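DNA alpha-glucosyltransferase (Enterobacteria phage T4, PDB 1XV5) belongs to the glucosyltransferases of the GT-B clan, with two parallel-sheet domains, and is modelled here with uridine-5'-diphosphate. Local coordinates at residues A40-F45 against I61-Y66; A92-Y97 against R124-E129. One frame throughout, in Å; residues are numbered along the deposited sequence.

Interaction 1: residues A40-F45 against I61-Y66; sequences AKDKSF and ILAKEY
Lys-41 and Ile-61 mark the closest backbone approach, with CA atoms 5.1 Å apart, where the chain leaves strand 34-40 beside the turn that follows strand 58-60. That turn is of type I: Leu-62 and Ala-63 both have helical backbone angles, and Lys-64 N donates to Ile-61 O at 3.1 Å. Asp-42 grips it with both carboxylate oxygens. Its OD2 accepts from Leu-62 N at 2.8 Å with an N-H...O angle of 150°, while its OD1 accepts from Ala-63 N at 2.9 Å and 161°. Each oxygen uses its syn lone pair, the side facing the other oxygen, so the carboxylate spans two successive amides and its rotation is fixed. With CG anti to the carbonyl carbon of Asp-42 (chi1 -56°), the carboxylate is carried to the turn. OD1 has a further hydrogen bond with Thr-93 OG1 of helix 91-103, and three partners on one carboxylate would be consistent with a stable negative charge.

Carbon atoms fill in around this clamp. Leu-62, crossing Asp-42 at about a right angle, sets its CB 3.5 Å from Asp-42 OD2 and turns CD1 to Ala-40 CB, 3.7 Å away. Ile-61 brings CG2 to within 3.7 Å of Asp-42 OD1. Behind the turn, Glu-65 OE2 accepts an almost straight bond from Ile-61 N at 2.9 Å, just before helix 66-73. The carboxylate joins two loops at the C-terminal ends of neighbouring parallel strands, where the connecting loops of a Rossmann-like domain, as in the GT-B fold, gather.

Interaction 2: residues A92-Y97 against R124-E129; sequences ATINNY and RNLGLE
Ile-94 reaches from helix 91-103 to Leu-126, the pair whose CA atoms, 6.9 Å apart, are the nearest across the contact. From CB, which points toward the loop, its longer branch does the touching: CG1, anti to the backbone N (chi1 180°), comes to 4.0 Å from Leu-126 CB. At the tip, CD1 lies 3.6 Å from Leu-126 CB and also meets backbone, with Leu-126 O at 3.7 Å and Gly-127 N at 3.9 Å. The two side chains cross at about a right angle, and their closest meeting is of the isoleucine's end methyl with the leucine's CB.

One helical turn on, Tyr-97 presents its ring edge: CE1 is 3.9 Å from Gly-127 O, which lies near the ring plane. Thr-131 OG1 hydrogen-bonds to both Tyr-97 OH and Gly-127 O, bridging ring and loop. Gly-127, with a phi of 76° and no side chain between its backbone and Ile-94 or Tyr-97, holds the N-cap position of helix 128-134. No hydrogen bond joins the two segments directly. The contact sets the helix of a beta-alpha-beta crossover, between parallel strands 78-83 and 109-114, against the loop and N-cap residue that lead into helix 128-134 in a Rossmann-like domain.

Starting from the N terminus, the chain leaves strand 34-40, comes back through a long loop and runs parallel to it in strand 58-60; interaction 1 closes this loop at the C-terminal ends of both strands. Helix 66-73 and strand 78-83 follow before helix 91-103 opens interaction 2, which closes a second loop holding strand 109-114 and short helix 119-122. The two loops are in series, neither nested nor crossed. Helix 91-103 connects them: besides the Thr-93 bond to Asp-42, Asn-96 ND2 sits 2.7 Å from Leu-62 O, a probable hydrogen bond. One helix therefore ties the loops after edge strand 58-60 and its neighbour 34-40 to the lead-in of helix 128-134.

Interaction 1: residues A40-F45 against I61-Y66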
loop_
_atom_site.group_PDB
_atom_site.type_symbol
_atom_site.label_atom_id
_atom_site.label_comp_id
_atom_site.label_asym_id
_atom_site.label_seq_id
_atom_site.Cartn_x
_atom_site.Cartn_y
_atom_site.Cartn_z
ATOM N N ALA A 40 16.634 8.375 0.671
ATOM C CA ALA A 40 17.984 7.970 0.293
ATOM C C ALA A 40 18.015 7.688 -1.202
ATOM O O ALA A 40 17.225 6.890 -1.710
ATOM C CB ALA A 40 18.395 6.728 1.070
ATOM N N LYS A 41 18.932 8.344 -1.904
ATOM C CA LYS A 41 19.061 8.183 -3.347
ATOM C C LYS A 41 20.049 7.074 -3.710
ATOM O O LYS A 41 20.202 6.725 -4.880
ATOM C CB LYS A 41 19.515 9.511 -3.962
ATOM C CG LYS A 41 19.569 9.532 -5.476
ATOM C CD LYS A 41 20.032 10.889 -5.982
ATOM C CE LYS A 41 20.049 10.936 -7.502
ATOM N NZ LYS A 41 20.504 12.260 -8.004
ATOM N N ASP A 42 20.707 6.521 -2.696
ATOM C CA ASP A 42 21.699 5.462 -2.879
ATOM C C ASP A 42 21.223 4.331 -3.782
ATOM O O ASP A 42 21.989 3.808 -4.592
ATOM C CB ASP A 42 22.108 4.901 -1.517
ATOM C CG ASP A 42 22.634 5.973 -0.588
ATOM O OD1 ASP A 42 23.837 5.940 -0.250
ATOM O OD2 ASP A 42 21.840 6.858 -0.203
ATOM N N LYS A 43 19.960 3.951 -3.639
ATOM C CA LYS A 43 19.401 2.888 -4.460
ATOM C C LYS A 43 18.244 3.446 -5.280
ATOM O O LYS A 43 17.386 4.157 -4.753
ATOM C CB LYS A 43 18.918 1.737 -3.575
ATOM C CG LYS A 43 18.401 0.538 -4.350
ATOM C CD LYS A 43 18.038 -0.602 -3.417
ATOM C CE LYS A 43 17.538 -1.808 -4.195
ATOM N NZ LYS A 43 17.203 -2.941 -3.291
ATOM N N SER A 44 18.230 3.134 -6.572
ATOM C CA SER A 44 17.182 3.614 -7.466
ATOM C C SER A 44 16.121 2.549 -7.708
ATOM O O SER A 44 16.386 1.351 -7.586
ATOM C CB SER A 44 17.786 4.048 -8.802
ATOM O OG SER A 44 18.470 2.972 -9.418
ATOM N N PHE A 45 14.917 2.993 -8.053
ATOM C CA PHE A 45 13.820 2.075 -8.307
ATOM C C PHE A 45 13.094 2.395 -9.603
ATOM O O PHE A 45 13.166 3.511 -10.114
ATOM C CB PHE A 45 12.832 2.097 -7.140
ATOM C CG PHE A 45 13.459 1.790 -5.811
ATOM C CD1 PHE A 45 14.152 2.773 -5.111
ATOM C CD2 PHE A 45 13.366 0.516 -5.265
ATOM C CE1 PHE A 45 14.743 2.491 -3.883
ATOM C CE2 PHE A 45 13.955 0.223 -4.034
ATOM C CZ PHE A 45 14.643 1.214 -3.344
ATOM N N ILE A 61 22.270 11.254 -0.804
ATOM C CA ILE A 61 23.089 10.060 -0.933
ATOM C C ILE A 61 23.724 9.817 0.426
ATOM O O ILE A 61 24.659 10.515 0.817
ATOM C CB ILE A 61 24.198 10.248 -1.982
ATOM C CG1 ILE A 61 23.593 10.753 -3.294
ATOM C CG2 ILE A 61 24.915 8.926 -2.215
ATOM C CD1 ILE A 61 24.625 11.121 -4.346
ATOM N N LEU A 62 23.204 8.833 1.147
ATOM C CA LEU A 62 23.704 8.519 2.476
ATOM C C LEU A 62 25.190 8.192 2.489
ATOM O O LEU A 62 25.919 8.633 3.374
ATOM C CB LEU A 62 22.916 7.347 3.072
ATOM C CG LEU A 62 21.422 7.580 3.327
ATOM C CD1 LEU A 62 20.802 6.309 3.888
ATOM C CD2 LEU A 62 21.232 8.732 4.298
ATOM N N ALA A 63 25.634 7.422 1.503
ATOM C CA ALA A 63 27.033 7.026 1.419
ATOM C C ALA A 63 27.999 8.174 1.141
ATOM O O ALA A 63 29.195 8.052 1.412
ATOM C CB ALA A 63 27.199 5.949 0.356
ATOM N N LYS A 64 27.496 9.290 0.620
ATOM C CA LYS A 64 28.374 10.408 0.289
ATOM C C LYS A 64 27.926 11.782 0.775
ATOM O O LYS A 64 28.668 12.757 0.652
ATOM C CB LYS A 64 28.578 10.456 -1.224
ATOM C CG LYS A 64 29.045 9.138 -1.812
ATOM C CD LYS A 64 29.220 9.238 -3.311
ATOM C CE LYS A 64 29.724 7.932 -3.900
ATOM N NZ LYS A 64 29.937 8.042 -5.369
ATOM N N GLU A 65 26.720 11.863 1.325
ATOM C CA GLU A 65 26.205 13.137 1.811
ATOM C C GLU A 65 25.712 13.044 3.248
ATOM O O GLU A 65 24.635 13.540 3.578
ATOM C CB GLU A 65 25.076 13.621 0.898
ATOM C CG GLU A 65 25.553 14.125 -0.455
ATOM C CD GLU A 65 24.412 14.422 -1.413
ATOM O OE1 GLU A 65 24.637 15.168 -2.392
ATOM O OE2 GLU A 65 23.296 13.904 -1.198
ATOM N N TYR A 66 26.509 12.412 4.104
ATOM C CA TYR A 66 26.141 12.256 5.505
ATOM C C TYR A 66 25.798 13.582 6.176
ATOM O O TYR A 66 24.790 13.689 6.877
ATOM C CB TYR A 66 27.267 11.564 6.281
ATOM C CG TYR A 66 27.027 11.543 7.774
ATOM C CD1 TYR A 66 27.558 12.534 8.601
ATOM C CD2 TYR A 66 26.211 10.571 8.352
ATOM C CE1 TYR A 66 27.280 12.558 9.966
ATOM C CE2 TYR A 66 25.925 10.586 9.713
ATOM C CZ TYR A 66 26.461 11.583 10.514
ATOM O OH TYR A 66 26.174 11.601 11.857
#

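Interaction 2: residues A92-Y97 against R124-E129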
loop_
_atom_site.group_PDB
_atom_site.type_symbol
_atom_site.label_atom_id
_atom_site.label_comp_id
_atom_site.label_asym_id
_atom_site.label_seq_id
_atom_site.Cartn_x
_atom_site.Cartn_y
_atom_site.Cartn_z
ATOM N N ALA A 92 29.126 1.930 2.962
ATOM C CA ALA A 92 29.043 3.347 3.298
ATOM C C ALA A 92 27.600 3.787 3.533
ATOM O O ALA A 92 27.320 4.586 4.427
ATOM C CB ALA A 92 29.670 4.182 2.190
ATOM N N THR A 93 26.686 3.262 2.728
ATOM C CA THR A 93 25.279 3.613 2.853
ATOM C C THR A 93 24.705 3.211 4.208
ATOM O O THR A 93 24.165 4.046 4.932
ATOM C CB THR A 93 24.451 2.953 1.738
ATOM O OG1 THR A 93 24.850 3.493 0.473
ATOM C CG2 THR A 93 22.960 3.204 1.952
ATOM N N ILE A 94 24.828 1.932 4.548
ATOM C CA ILE A 94 24.307 1.432 5.814
ATOM C C ILE A 94 25.087 1.970 7.014
ATOM O O ILE A 94 24.506 2.257 8.059
ATOM C CB ILE A 94 24.314 -0.115 5.843
ATOM C CG1 ILE A 94 23.775 -0.618 7.185
ATOM C CG2 ILE A 94 25.720 -0.638 5.596
ATOM C CD1 ILE A 94 22.358 -0.160 7.490
ATOM N N ASN A 95 26.400 2.111 6.866
ATOM C CA ASN A 95 27.221 2.631 7.954
ATOM C C ASN A 95 26.816 4.063 8.293
ATOM O O ASN A 95 26.657 4.414 9.464
ATOM C CB ASN A 95 28.703 2.582 7.572
ATOM C CG ASN A 95 29.243 1.163 7.509
ATOM O OD1 ASN A 95 30.362 0.932 7.045
ATOM N ND2 ASN A 95 28.455 0.205 7.986
ATOM N N ASN A 96 26.645 4.894 7.269
ATOM C CA ASN A 96 26.250 6.275 7.504
ATOM C C ASN A 96 24.820 6.355 8.021
ATOM O O ASN A 96 24.466 7.299 8.723
ATOM C CB ASN A 96 26.404 7.114 6.232
ATOM C CG ASN A 96 27.857 7.411 5.906
ATOM O OD1 ASN A 96 28.715 7.375 6.786
ATOM N ND2 ASN A 96 28.136 7.722 4.647
ATOM N N TYR A 97 23.995 5.370 7.674
ATOM C CA TYR A 97 22.622 5.370 8.156
ATOM C C TYR A 97 22.643 5.090 9.653
ATOM O O TYR A 97 21.936 5.734 10.426
ATOM C CB TYR A 97 21.777 4.312 7.440
ATOM C CG TYR A 97 20.405 4.153 8.054
ATOM C CD1 TYR A 97 20.091 3.040 8.831
ATOM C CD2 TYR A 97 19.440 5.151 7.916
ATOM C CE1 TYR A 97 18.851 2.925 9.460
ATOM C CE2 TYR A 97 18.197 5.047 8.544
ATOM C CZ TYR A 97 17.913 3.933 9.315
ATOM O OH TYR A 97 16.701 3.833 9.962
ATOM N N ARG A 124 15.008 -8.318 4.426
ATOM C CA ARG A 124 15.708 -7.689 3.312
ATOM C C ARG A 124 16.112 -6.276 3.726
ATOM O O ARG A 124 16.474 -5.450 2.889
ATOM C CB ARG A 124 14.811 -7.612 2.075
ATOM C CG ARG A 124 14.494 -8.944 1.425
ATOM C CD ARG A 124 13.633 -8.729 0.186
ATOM N NE ARG A 124 13.339 -9.970 -0.526
ATOM C CZ ARG A 124 14.262 -10.774 -1.043
ATOM N NH1 ARG A 124 13.900 -11.881 -1.675
ATOM N NH2 ARG A 124 15.549 -10.474 -0.924
ATOM N N ASN A 125 16.042 -6.013 5.027
ATOM C CA ASN A 125 16.388 -4.707 5.580
ATOM C C ASN A 125 17.721 -4.739 6.310
ATOM O O ASN A 125 18.169 -5.789 6.764
ATOM C CB ASN A 125 15.326 -4.249 6.582
ATOM C CG ASN A 125 14.002 -3.937 5.933
ATOM O OD1 ASN A 125 12.974 -4.512 6.288
ATOM N ND2 ASN A 125 14.013 -3.012 4.985
ATOM N N LEU A 126 18.342 -3.571 6.425
ATOM C CA LEU A 126 19.601 -3.425 7.141
ATOM C C LEU A 126 19.415 -2.291 8.137
ATOM O O LEU A 126 18.875 -1.239 7.791
ATOM C CB LEU A 126 20.748 -3.083 6.185
ATOM C CG LEU A 126 21.281 -4.188 5.267
ATOM C CD1 LEU A 126 22.396 -3.629 4.395
ATOM C CD2 LEU A 126 21.796 -5.349 6.100
ATOM N N GLY A 127 19.847 -2.511 9.375
ATOM C CA GLY A 127 19.724 -1.484 10.392
ATOM C C GLY A 127 18.332 -1.298 10.969
ATOM O O GLY A 127 18.060 -0.285 11.612
ATOM N N LEU A 128 17.445 -2.262 10.752
ATOM C CA LEU A 128 16.091 -2.150 11.287
ATOM C C LEU A 128 16.107 -2.246 12.812
ATOM O O LEU A 128 15.364 -1.540 13.495
ATOM C CB LEU A 128 15.190 -3.248 10.715
ATOM C CG LEU A 128 13.725 -3.176 11.160
ATOM C CD1 LEU A 128 13.148 -1.807 10.818
ATOM C CD2 LEU A 128 12.929 -4.277 10.480
ATOM N N GLU A 129 16.958 -3.120 13.342
ATOM C CA GLU A 129 17.060 -3.291 14.787
ATOM C C GLU A 129 17.492 -1.992 15.453
ATOM O O GLU A 129 16.908 -1.577 16.452
ATOM C CB GLU A 129 18.056 -4.403 15.139
ATOM C CG GLU A 129 18.192 -4.628 16.641
ATOM C CD GLU A 129 19.153 -5.748 17.007
ATOM O OE1 GLU A 129 19.279 -6.042 18.214
ATOM O OE2 GLU A 129 19.779 -6.335 16.098
#